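Local coordinates for putative branched-chain amino acid ABC transporter, periplasmic branched-chain amino acid-binding protein (Pseudomonas protegens Pf-5, PDB 4RU0) that probably binds branched-chain amino acids or related small solutes in the periplasm and delivers them to an ABC transporter for uptake, at residues 261-271 and 282-292. Residues are numbered along the deposited sequence; the frame is centred on the assembly and turned at random.
Sequences VDHIIGDIWAS and AAKGYLALTPY. With P3G (3,6,9,12,15-pentaoxaheptadecane), chain C.
Ile-265 pairs with Leu-287 and Gly-266 with Ala-288 where strands 264-266 and 287-290 run parallel at 28°, joined by Leu-287 N to Ile-264 O, Gly-266 N to Leu-287 O and Leu-289 N to Gly-266 O, the last at 2.9 Å and nearly straight. On one face Ile-265 splits its branches, CG1 meeting Leu-287 CD1 and CG2 lying 3.9 Å from Leu-289 CG; Leu-164 and Ile-168 of helix 157-172 pack on Ile-265. On the other face Tyr-286, its CG swung anti to the backbone N (chi1 177°), carries its ring forward alongside the first strand, toward Gly-266 and Ala-270. Ile-264 CG2 meets the ring edge at CE1, and the hydroxyl gives its proton to Ala-270 O, in the ring plane, with OH to O 2.8 Å. That hydroxyl also sits 3.2 Å from Gly-266 CA, so a beta carbon on that residue would run into it. The strands belong to a beta-alpha-beta unit through helix 273-276, central in the sheet of one lobe of this periplasmic binding protein. Beyond the strand end the chain turns: Asp-267 OD1 accepts from Trp-269 N in an Asx turn, while its OD2 forms a salt bridge with Arg-241. Ile-268 CG2 packs 3.7 Å from Pro-291 CD. Trp-269 reaches the ligand pocket, one indole face under P3G C10, which is 3.7 Å from CZ2; Tyr-292 OH approaches CH2 at 3.6 Å, and NE1 bonds to Gly-135 O. With an alanine in place of this tryptophan the indole is gone, Gly-135 O loses its donor, and the polyether would probably lie less firmly here.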
loop_
_atom_site.group_PDB
_atom_site.type_symbol
_atom_site.label_atom_id
_atom_site.label_comp_id
_atom_site.label_asym_id
_atom_site.label_seq_id
_atom_site.Cartn_x
_atom_site.Cartn_y
_atom_site.Cartn_z
ATOM N N VAL A 261 3.140 8.622 -23.385
ATOM C CA VAL A 261 2.786 7.728 -22.298
ATOM C C VAL A 261 3.854 7.697 -21.205
ATOM O O VAL A 261 3.561 7.402 -20.044
ATOM C CB VAL A 261 2.529 6.303 -22.853
ATOM C CG1 VAL A 261 2.272 5.309 -21.737
ATOM C CG2 VAL A 261 1.347 6.342 -23.812
ATOM N N ASP A 262 5.091 8.024 -21.561
ATOM C CA ASP A 262 6.154 8.031 -20.559
ATOM C C ASP A 262 6.193 9.363 -19.805
ATOM O O ASP A 262 7.112 9.626 -19.030
ATOM C CB ASP A 262 7.514 7.724 -21.201
ATOM C CG ASP A 262 7.953 8.788 -22.184
ATOM O OD1 ASP A 262 7.089 9.517 -22.714
ATOM O OD2 ASP A 262 9.171 8.888 -22.427
ATOM N N HIS A 263 5.184 10.199 -20.038
ATOM C CA HIS A 263 4.967 11.387 -19.219
ATOM C C HIS A 263 3.798 11.136 -18.283
ATOM O O HIS A 263 3.314 12.060 -17.627
ATOM C CB HIS A 263 4.683 12.625 -20.075
ATOM C CG HIS A 263 5.840 13.055 -20.927
ATOM N ND1 HIS A 263 5.852 14.262 -21.600
ATOM C CD2 HIS A 263 7.010 12.449 -21.222
ATOM C CE1 HIS A 263 6.986 14.377 -22.272
ATOM N NE2 HIS A 263 7.706 13.287 -22.058
ATOM N N ILE A 264 3.333 9.888 -18.248
ATOM C CA ILE A 264 2.229 9.500 -17.375
ATOM C C ILE A 264 2.751 8.681 -16.201
ATOM O O ILE A 264 3.447 7.690 -16.398
ATOM C CB ILE A 264 1.159 8.671 -18.122
ATOM C CG1 ILE A 264 0.724 9.370 -19.415
ATOM C CG2 ILE A 264 -0.049 8.404 -17.216
ATOM C CD1 ILE A 264 -0.406 8.672 -20.125
ATOM N N ILE A 265 2.416 9.096 -14.982
ATOM C CA ILE A 265 2.849 8.360 -13.799
ATOM C C ILE A 265 1.653 7.855 -13.012
ATOM O O ILE A 265 0.855 8.638 -12.491
ATOM C CB ILE A 265 3.726 9.212 -12.872
ATOM C CG1 ILE A 265 4.893 9.820 -13.650
ATOM C CG2 ILE A 265 4.236 8.366 -11.722
ATOM C CD1 ILE A 265 5.747 10.769 -12.833
ATOM N N GLY A 266 1.538 6.539 -12.920
ATOM C CA GLY A 266 0.404 5.942 -12.251
ATOM C C GLY A 266 0.518 5.904 -10.739
ATOM O O GLY A 266 1.615 5.810 -10.174
ATOM N N ASP A 267 -0.640 5.997 -10.091
ATOM C CA ASP A 267 -0.805 5.700 -8.674
ATOM C C ASP A 267 -0.269 4.303 -8.364
ATOM O O ASP A 267 -0.121 3.475 -9.266
ATOM C CB ASP A 267 -2.284 5.794 -8.303
ATOM C CG ASP A 267 -2.511 5.851 -6.818
ATOM O OD1 ASP A 267 -2.591 4.777 -6.183
ATOM O OD2 ASP A 267 -2.628 6.977 -6.289
ATOM N N ILE A 268 0.007 4.023 -7.097
ATOM C CA ILE A 268 0.477 2.687 -6.735
ATOM C C ILE A 268 -0.606 1.646 -7.015
ATOM O O ILE A 268 -0.310 0.479 -7.239
ATOM C CB ILE A 268 0.914 2.605 -5.262
ATOM C CG1 ILE A 268 -0.266 2.860 -4.321
ATOM C CG2 ILE A 268 2.051 3.589 -4.990
ATOM C CD1 ILE A 268 0.023 2.496 -2.888
ATOM N N TRP A 269 -1.861 2.080 -7.042
ATOM C CA TRP A 269 -2.966 1.185 -7.368
ATOM C C TRP A 269 -3.273 1.203 -8.861
ATOM O O TRP A 269 -4.354 0.814 -9.294
ATOM C CB TRP A 269 -4.201 1.554 -6.543
ATOM C CG TRP A 269 -3.901 1.440 -5.091
ATOM C CD1 TRP A 269 -3.719 2.458 -4.213
ATOM C CD2 TRP A 269 -3.689 0.230 -4.359
ATOM N NE1 TRP A 269 -3.428 1.961 -2.968
ATOM C CE2 TRP A 269 -3.404 0.594 -3.032
ATOM C CE3 TRP A 269 -3.728 -1.127 -4.695
ATOM C CZ2 TRP A 269 -3.150 -0.350 -2.037
ATOM C CZ3 TRP A 269 -3.476 -2.063 -3.707
ATOM C CH2 TRP A 269 -3.192 -1.670 -2.395
ATOM N N ALA A 270 -2.300 1.658 -9.640
ATOM C CA ALA A 270 -2.366 1.577 -11.093
ATOM C C ALA A 270 -1.005 1.142 -11.616
ATOM O O ALA A 270 -0.590 1.541 -12.696
ATOM C CB ALA A 270 -2.781 2.918 -11.698
ATOM N N SER A 271 -0.318 0.320 -10.833
ATOM C CA SER A 271 1.078 -0.004 -11.091
ATOM C C SER A 271 1.316 -1.472 -11.423
ATOM O O SER A 271 2.458 -1.925 -11.432
ATOM C CB SER A 271 1.933 0.377 -9.881
ATOM O OG SER A 271 1.520 -0.343 -8.733
ATOM N N ALA A 282 0.282 0.395 -26.706
ATOM C CA ALA A 282 0.046 1.805 -26.392
ATOM C C ALA A 282 0.582 2.181 -25.008
ATOM O O ALA A 282 0.729 3.363 -24.693
ATOM C CB ALA A 282 -1.439 2.129 -26.479
ATOM N N ALA A 283 0.870 1.175 -24.186
ATOM C CA ALA A 283 1.310 1.410 -22.814
ATOM C C ALA A 283 2.831 1.394 -22.660
ATOM O O ALA A 283 3.342 1.520 -21.550
ATOM C CB ALA A 283 0.682 0.380 -21.884
ATOM N N LYS A 284 3.554 1.239 -23.763
ATOM C CA LYS A 284 5.016 1.236 -23.713
ATOM C C LYS A 284 5.558 2.562 -23.187
ATOM O O LYS A 284 5.242 3.623 -23.718
ATOM C CB LYS A 284 5.608 0.954 -25.098
ATOM C CG LYS A 284 5.421 -0.471 -25.591
ATOM C CD LYS A 284 6.079 -0.657 -26.950
ATOM C CE LYS A 284 6.089 -2.118 -27.376
ATOM N NZ LYS A 284 6.896 -2.962 -26.451
ATOM N N GLY A 285 6.370 2.497 -22.137
ATOM C CA GLY A 285 6.960 3.697 -21.568
ATOM C C GLY A 285 6.262 4.192 -20.311
ATOM O O GLY A 285 6.817 5.002 -19.565
ATOM N N TYR A 286 5.046 3.704 -20.086
ATOM C CA TYR A 286 4.236 4.057 -18.918
ATOM C C TYR A 286 4.999 3.967 -17.603
ATOM O O TYR A 286 5.664 2.967 -17.333
ATOM C CB TYR A 286 3.007 3.150 -18.870
ATOM C CG TYR A 286 2.100 3.329 -17.672
ATOM C CD1 TYR A 286 1.233 4.412 -17.584
ATOM C CD2 TYR A 286 2.090 2.399 -16.645
ATOM C CE1 TYR A 286 0.392 4.569 -16.493
ATOM C CE2 TYR A 286 1.251 2.544 -15.555
ATOM C CZ TYR A 286 0.405 3.628 -15.483
ATOM O OH TYR A 286 -0.430 3.768 -14.399
ATOM N N LEU A 287 4.914 5.023 -16.799
ATOM C CA LEU A 287 5.530 5.028 -15.474
ATOM C C LEU A 287 4.504 4.711 -14.384
ATOM O O LEU A 287 3.306 4.964 -14.552
ATOM C CB LEU A 287 6.180 6.379 -15.182
ATOM C CG LEU A 287 7.221 6.877 -16.186
ATOM C CD1 LEU A 287 7.870 8.164 -15.698
ATOM C CD2 LEU A 287 8.258 5.804 -16.435
ATOM N N ALA A 288 4.975 4.171 -13.263
ATOM C CA ALA A 288 4.099 3.938 -12.117
ATOM C C ALA A 288 4.872 3.991 -10.808
ATOM O O ALA A 288 6.040 3.604 -10.753
ATOM C CB ALA A 288 3.389 2.602 -12.257
ATOM N N LEU A 289 4.219 4.488 -9.760
ATOM C CA LEU A 289 4.800 4.494 -8.422
ATOM C C LEU A 289 4.525 3.160 -7.731
ATOM O O LEU A 289 3.499 2.527 -7.976
ATOM C CB LEU A 289 4.232 5.650 -7.588
ATOM C CG LEU A 289 4.479 7.071 -8.097
ATOM C CD1 LEU A 289 3.554 8.064 -7.399
ATOM C CD2 LEU A 289 5.924 7.471 -7.897
ATOM N N THR A 290 5.436 2.734 -6.864
ATOM C CA THR A 290 5.228 1.502 -6.105
ATOM C C THR A 290 5.981 1.518 -4.780
ATOM O O THR A 290 7.104 2.021 -4.706
ATOM C CB THR A 290 5.666 0.256 -6.908
ATOM O OG1 THR A 290 5.477 -0.922 -6.114
ATOM C CG2 THR A 290 7.130 0.354 -7.302
ATOM N N PRO A 291 5.352 0.985 -3.723
ATOM C CA PRO A 291 6.033 0.778 -2.447
ATOM C C PRO A 291 6.578 -0.645 -2.341
ATOM O O PRO A 291 7.262 -0.973 -1.370
ATOM C CB PRO A 291 4.927 1.026 -1.425
ATOM C CG PRO A 291 3.711 0.508 -2.111
ATOM C CD PRO A 291 3.904 0.748 -3.605
ATOM N N TYR A 292 6.239 -1.475 -3.313
ATOM C CA TYR A 292 6.743 -2.835 -3.394
ATOM C C TYR A 292 7.002 -3.285 -4.834
ATOM O O TYR A 292 6.202 -4.002 -5.406
ATOM C CB TYR A 292 5.802 -3.809 -2.684
ATOM C CG TYR A 292 4.354 -3.390 -2.665
ATOM C CD1 TYR A 292 3.596 -3.429 -3.806
ATOM C CD2 TYR A 292 3.746 -2.974 -1.497
ATOM C CE1 TYR A 292 2.278 -3.065 -3.799
ATOM C CE2 TYR A 292 2.433 -2.598 -1.484
ATOM C CZ TYR A 292 1.702 -2.646 -2.642
ATOM O OH TYR A 292 0.389 -2.273 -2.652
HETATM O O3 P3G C . -5.582 -5.922 -2.520
HETATM C C7 P3G C . -5.575 -4.822 -1.628
HETATM C C8 P3G C . -6.940 -4.160 -1.647
HETATM O O4 P3G C . -6.789 -2.798 -1.272
HETATM C C9 P3G C . -7.646 -1.952 -2.017
HETATM C C10 P3G C . -6.847 -0.737 -2.433
HETATM O O5 P3G C . -7.715 0.378 -2.529
HETATM C C11 P3G C . -7.552 1.058 -3.757
HETATM C C12 P3G C . -8.701 2.031 -3.941
HETATM O O6 P3G C . -9.287 1.831 -5.213
HETATM C C13 P3G C . -10.547 2.454 -5.319
HETATM C C14 P3G C . -11.621 1.411 -5.138
HETATM O O7 P3G C . -12.859 2.055 -4.883
#